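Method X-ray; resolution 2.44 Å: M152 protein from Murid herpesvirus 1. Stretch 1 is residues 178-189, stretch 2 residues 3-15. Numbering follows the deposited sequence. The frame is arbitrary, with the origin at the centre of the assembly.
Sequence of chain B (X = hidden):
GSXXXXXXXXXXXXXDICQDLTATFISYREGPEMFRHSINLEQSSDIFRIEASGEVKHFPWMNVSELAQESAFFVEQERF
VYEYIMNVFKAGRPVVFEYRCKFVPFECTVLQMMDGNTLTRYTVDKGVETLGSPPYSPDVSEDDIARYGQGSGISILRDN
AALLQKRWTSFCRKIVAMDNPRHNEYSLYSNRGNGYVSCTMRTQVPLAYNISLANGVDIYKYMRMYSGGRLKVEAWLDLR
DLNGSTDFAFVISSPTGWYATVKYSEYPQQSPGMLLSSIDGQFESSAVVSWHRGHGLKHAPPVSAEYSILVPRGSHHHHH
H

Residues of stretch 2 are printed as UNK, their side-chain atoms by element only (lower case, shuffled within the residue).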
# COMPACT_ATOMS: atom_id res chain seq x y z
N MET B 178 -0.99 25.77 -3.19
CA MET B 178 -0.06 25.61 -2.06
C MET B 178 1.22 25.00 -2.55
O MET B 178 2.22 24.98 -1.83
CB MET B 178 -0.62 24.69 -0.98
CG MET B 178 -1.91 25.11 -0.34
SD MET B 178 -2.24 24.12 1.13
CE MET B 178 -1.70 22.50 0.61
N ASP B 179 1.18 24.47 -3.77
CA ASP B 179 2.28 23.67 -4.29
C ASP B 179 3.51 24.51 -4.58
O ASP B 179 3.58 25.26 -5.56
CB ASP B 179 1.83 22.91 -5.55
CG ASP B 179 2.99 22.34 -6.33
OD1 ASP B 179 3.95 21.81 -5.73
OD2 ASP B 179 2.93 22.43 -7.57
N ASN B 180 4.50 24.36 -3.72
CA ASN B 180 5.73 25.08 -3.82
C ASN B 180 6.87 24.15 -3.43
O ASN B 180 7.01 23.84 -2.25
CB ASN B 180 5.68 26.28 -2.88
CG ASN B 180 6.91 27.14 -2.98
OD1 ASN B 180 8.01 26.67 -3.29
ND2 ASN B 180 6.74 28.43 -2.70
N PRO B 181 7.70 23.75 -4.40
CA PRO B 181 8.79 22.79 -4.18
C PRO B 181 9.73 23.25 -3.07
O PRO B 181 10.40 22.41 -2.47
CB PRO B 181 9.57 22.82 -5.50
CG PRO B 181 8.74 23.58 -6.48
CD PRO B 181 7.79 24.43 -5.70
N ARG B 182 9.81 24.57 -2.83
CA ARG B 182 10.72 25.09 -1.81
C ARG B 182 10.14 24.97 -0.42
O ARG B 182 10.86 25.12 0.56
CB ARG B 182 11.16 26.54 -2.12
CG ARG B 182 11.79 26.65 -3.51
CD ARG B 182 12.24 28.05 -3.91
NE ARG B 182 13.13 27.91 -5.07
CZ ARG B 182 12.70 27.68 -6.31
NH1 ARG B 182 11.39 27.59 -6.57
NH2 ARG B 182 13.58 27.55 -7.29
N HIS B 183 8.85 24.66 -0.32
CA HIS B 183 8.24 24.52 1.00
C HIS B 183 8.37 23.10 1.54
O HIS B 183 8.13 22.85 2.72
CB HIS B 183 6.78 24.97 1.00
CG HIS B 183 6.60 26.44 0.81
ND1 HIS B 183 5.51 27.12 1.30
CD2 HIS B 183 7.36 27.35 0.16
CE1 HIS B 183 5.61 28.40 0.96
NE2 HIS B 183 6.72 28.56 0.27
N ASN B 184 8.75 22.17 0.68
CA ASN B 184 8.87 20.78 1.08
C ASN B 184 10.22 20.54 1.75
O ASN B 184 11.15 21.32 1.57
CB ASN B 184 8.71 19.90 -0.16
CG ASN B 184 7.37 20.11 -0.89
OD1 ASN B 184 6.37 20.50 -0.29
ND2 ASN B 184 7.36 19.82 -2.20
N GLU B 185 10.33 19.46 2.52
CA GLU B 185 11.63 19.13 3.14
C GLU B 185 12.23 17.88 2.49
O GLU B 185 11.56 16.85 2.37
CB GLU B 185 11.50 18.92 4.65
CG GLU B 185 12.73 18.30 5.34
CD GLU B 185 12.43 17.82 6.78
OE1 GLU B 185 12.13 18.67 7.65
OE2 GLU B 185 12.49 16.60 7.02
N TYR B 186 13.50 17.98 2.10
CA TYR B 186 14.18 16.89 1.43
C TYR B 186 15.31 16.37 2.32
O TYR B 186 15.94 17.15 3.03
CB TYR B 186 14.76 17.38 0.13
CG TYR B 186 13.77 18.08 -0.77
CD1 TYR B 186 13.10 17.39 -1.76
CD2 TYR B 186 13.50 19.43 -0.63
CE1 TYR B 186 12.18 18.03 -2.59
CE2 TYR B 186 12.58 20.08 -1.45
CZ TYR B 186 11.94 19.36 -2.44
OH TYR B 186 11.02 19.95 -3.28
N SER B 187 15.54 15.06 2.30
CA SER B 187 16.64 14.48 3.10
C SER B 187 17.18 13.19 2.49
O SER B 187 16.49 12.50 1.73
CB SER B 187 16.20 14.27 4.56
OG SER B 187 15.15 13.34 4.69
N LEU B 188 18.44 12.88 2.79
CA LEU B 188 19.04 11.63 2.36
C LEU B 188 19.59 10.91 3.58
O LEU B 188 20.02 11.55 4.53
CB LEU B 188 20.19 11.90 1.39
CG LEU B 188 19.92 12.47 0.01
CD1 LEU B 188 21.25 12.84 -0.62
CD2 LEU B 188 19.14 11.48 -0.85
N TYR B 189 19.61 9.58 3.54
CA TYR B 189 20.32 8.82 4.56
C TYR B 189 21.17 7.76 3.89
O TYR B 189 20.71 7.07 2.96
CB TYR B 189 19.36 8.12 5.51
CG TYR B 189 20.09 7.43 6.65
CD1 TYR B 189 20.53 8.17 7.75
CD2 TYR B 189 20.34 6.07 6.65
CE1 TYR B 189 21.19 7.57 8.80
CE2 TYR B 189 21.01 5.46 7.71
CZ TYR B 189 21.43 6.22 8.78
OH TYR B 189 22.09 5.66 9.84
N UNK B 3 24.12 22.48 3.17
CA UNK B 3 24.20 21.26 3.96
C UNK B 3 25.16 20.22 3.37
O UNK B 3 26.23 20.56 2.85
o UNK B 3 22.08 20.46 2.98
c UNK B 3 22.80 20.65 4.19
N UNK B 4 24.75 18.95 3.46
CA UNK B 4 25.55 17.82 2.99
C UNK B 4 25.12 17.42 1.59
O UNK B 4 25.95 17.00 0.76
c UNK B 4 23.57 14.97 3.68
o UNK B 4 20.11 14.83 4.83
c UNK B 4 24.02 16.17 4.22
c UNK B 4 22.28 14.52 3.88
c UNK B 4 23.13 16.91 4.98
c UNK B 4 21.82 16.48 5.20
c UNK B 4 25.44 16.65 3.98
c UNK B 4 21.40 15.28 4.64
N UNK B 5 23.82 17.56 1.34
CA UNK B 5 23.20 17.28 0.03
C UNK B 5 22.90 18.57 -0.68
O UNK B 5 22.78 19.62 -0.05
c UNK B 5 21.88 16.53 0.22
c UNK B 5 20.91 17.26 1.12
s UNK B 5 19.17 16.73 1.10
c UNK B 5 18.50 18.21 1.86
N UNK B 6 22.77 18.51 -2.01
CA UNK B 6 22.18 19.67 -2.69
C UNK B 6 20.91 19.31 -3.45
O UNK B 6 20.80 18.25 -4.08
c UNK B 6 23.73 19.74 -4.70
o UNK B 6 24.71 19.01 -4.52
o UNK B 6 23.19 19.89 -5.82
c UNK B 6 23.19 20.49 -3.51
N UNK B 7 19.94 20.22 -3.35
CA UNK B 7 18.64 20.08 -3.97
C UNK B 7 18.50 21.16 -5.03
O UNK B 7 18.46 22.36 -4.71
c UNK B 7 17.53 20.27 -2.91
c UNK B 7 16.14 20.16 -3.54
c UNK B 7 17.69 19.25 -1.79
N UNK B 8 18.46 20.75 -6.30
CA UNK B 8 18.25 21.67 -7.41
C UNK B 8 16.80 21.57 -7.86
O UNK B 8 16.26 20.47 -8.05
c UNK B 8 21.57 21.25 -9.48
n UNK B 8 22.05 17.67 -10.25
n UNK B 8 21.97 19.83 -9.45
c UNK B 8 19.20 21.36 -8.57
c UNK B 8 21.64 18.93 -10.37
n UNK B 8 20.89 19.27 -11.41
c UNK B 8 20.67 21.65 -8.30
N UNK B 9 16.16 22.71 -8.03
CA UNK B 9 14.76 22.72 -8.43
C UNK B 9 14.58 23.22 -9.86
O UNK B 9 15.09 24.27 -10.21
c UNK B 9 12.49 23.69 -7.92
c UNK B 9 13.49 23.67 -4.94
c UNK B 9 13.93 23.53 -7.44
c UNK B 9 13.96 22.83 -6.09
N UNK B 10 13.87 22.45 -10.68
CA UNK B 10 13.69 22.81 -12.08
C UNK B 10 12.23 23.08 -12.37
O UNK B 10 11.37 22.22 -12.17
c UNK B 10 17.42 20.12 -11.65
c UNK B 10 15.69 21.40 -12.76
c UNK B 10 14.24 21.71 -13.00
c UNK B 10 18.40 20.85 -12.30
c UNK B 10 18.05 21.85 -13.17
c UNK B 10 16.07 20.40 -11.88
c UNK B 10 16.69 22.13 -13.41
N UNK B 11 11.94 24.29 -12.81
CA UNK B 11 10.59 24.66 -13.15
C UNK B 11 10.59 25.17 -14.57
O UNK B 11 11.38 26.03 -14.91
c UNK B 11 10.08 25.73 -12.20
o UNK B 11 11.25 27.39 -9.90
o UNK B 11 9.32 26.78 -9.09
c UNK B 11 10.31 25.41 -10.75
c UNK B 11 10.29 26.62 -9.86
N UNK B 12 9.69 24.66 -15.40
CA UNK B 12 9.59 25.19 -16.74
C UNK B 12 8.31 25.99 -16.79
O UNK B 12 8.33 27.20 -16.64
c UNK B 12 9.36 24.57 -19.18
o UNK B 12 8.85 23.82 -20.03
c UNK B 12 9.55 24.06 -17.77
o UNK B 12 9.73 25.73 -19.45
N UNK B 13 7.20 25.30 -16.99
CA UNK B 13 5.91 25.95 -17.02
C UNK B 13 5.00 25.22 -16.05
O UNK B 13 4.88 24.01 -16.13
c UNK B 13 4.73 27.19 -18.92
c UNK B 13 4.43 27.21 -20.40
c UNK B 13 5.34 25.89 -18.44
o UNK B 13 4.24 28.31 -20.95
o UNK B 13 4.38 26.14 -21.02
N UNK B 14 4.36 25.94 -15.15
CA UNK B 14 3.42 25.29 -14.24
C UNK B 14 2.30 24.61 -15.03
O UNK B 14 1.70 25.22 -15.92
c UNK B 14 2.84 26.27 -13.21
c UNK B 14 3.85 25.17 -11.14
c UNK B 14 3.70 26.46 -11.96
c UNK B 14 4.77 25.44 -8.86
n UNK B 14 3.55 25.47 -8.34
n UNK B 14 5.82 25.54 -8.06
n UNK B 14 4.94 25.29 -10.17
N UNK B 15 2.03 23.34 -14.72
CA UNK B 15 0.91 22.62 -15.32
C UNK B 15 -0.34 22.73 -14.45
O UNK B 15 -0.31 22.44 -13.25
c UNK B 15 1.22 21.13 -15.52
c UNK B 15 2.50 20.94 -16.35
c UNK B 15 0.03 20.44 -16.18

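Position 3 carries one carbon and one oxygen, unbranched, and lies beyond reach of stretch 1; it is Ser 3. At position 4 a single carbon leads to a six-carbon ring bearing one oxygen, the oxygen lying by the backbone of Leu 188, which makes it Tyr 4. The backbone of Leu 188 donates a nearly straight hydrogen bond to it, N to OH 3.3 Å at 172°, while the ring carbon CE1 lies 4.2 Å from CB of Leu 188.

Position 5 is an unbranched chain of two carbons, a sulfur and a terminal carbon that reaches the backbone of Tyr 186, so it is Met 5. Its CE comes within 3.0 Å of Tyr 186 O, a tight approach, and its CB packs against CD1 of Leu 188 at 3.8 Å. Position 6 has two carbons, the second carrying two oxygens, and makes no contact with stretch 1, its CB pointing away; two oxygens on that carbon make it Asp 6.

Position 7, a carbon carrying two more and lying over the Tyr 186 ring, is Val 7. Its CG1 sits over the ring face of Tyr 186, 4.1 Å from the centroid, in a CH-pi contact, and its CG2 is 4.0 Å from Tyr 186 CB. Position 8 has three carbons, a nitrogen and a carbon with two further nitrogens; this is Arg 8, out of reach and poorly ordered.

Position 9 has four carbons, forked at the first, with one arm two carbons long, set against Pro 181 and Arg 182: Ile 9. Its CG2 meets CB of Pro 181 at 3.9 Å and its CD1 meets CG of Arg 182 at 3.7 Å. Position 10, one carbon and a six-carbon ring without oxygen, is Phe 10, directed away.

Position 11 ends three carbons in two oxygens beside the Arg 182 guanidinium, hence Glu 11; the salt bridge, Arg 182 NH1 to Glu 11 OE2 3.3 Å, includes weak hydrogen bonds to both carboxylate oxygens. Positions 12 and 13 make no contact: two carbons ending in two oxygens give Asp 12, three give Glu 13. Position 14 again ends in a carbon with two nitrogens after three carbons and a nitrogen, its nitrogens at Asp 179, and is Arg 14. Its NH1 donates to Asp 179 O at 2.8 Å and forms a salt bridge with Asp 179 OD2 at 3.2 Å, by charge alone, since that oxygen lies over the guanidinium face. Position 15, a carbon carrying two carbons, is Val 15, without contact.

The contact therefore joins an apolar middle to polar ends. Alternate strand residues Met 5, Val 7 and Ile 9 turn CB toward stretch 1, whereas Arg 14 holds the backbone just after a helix ends.

Stretch 2 3-15: SYMDVRIFEDERV
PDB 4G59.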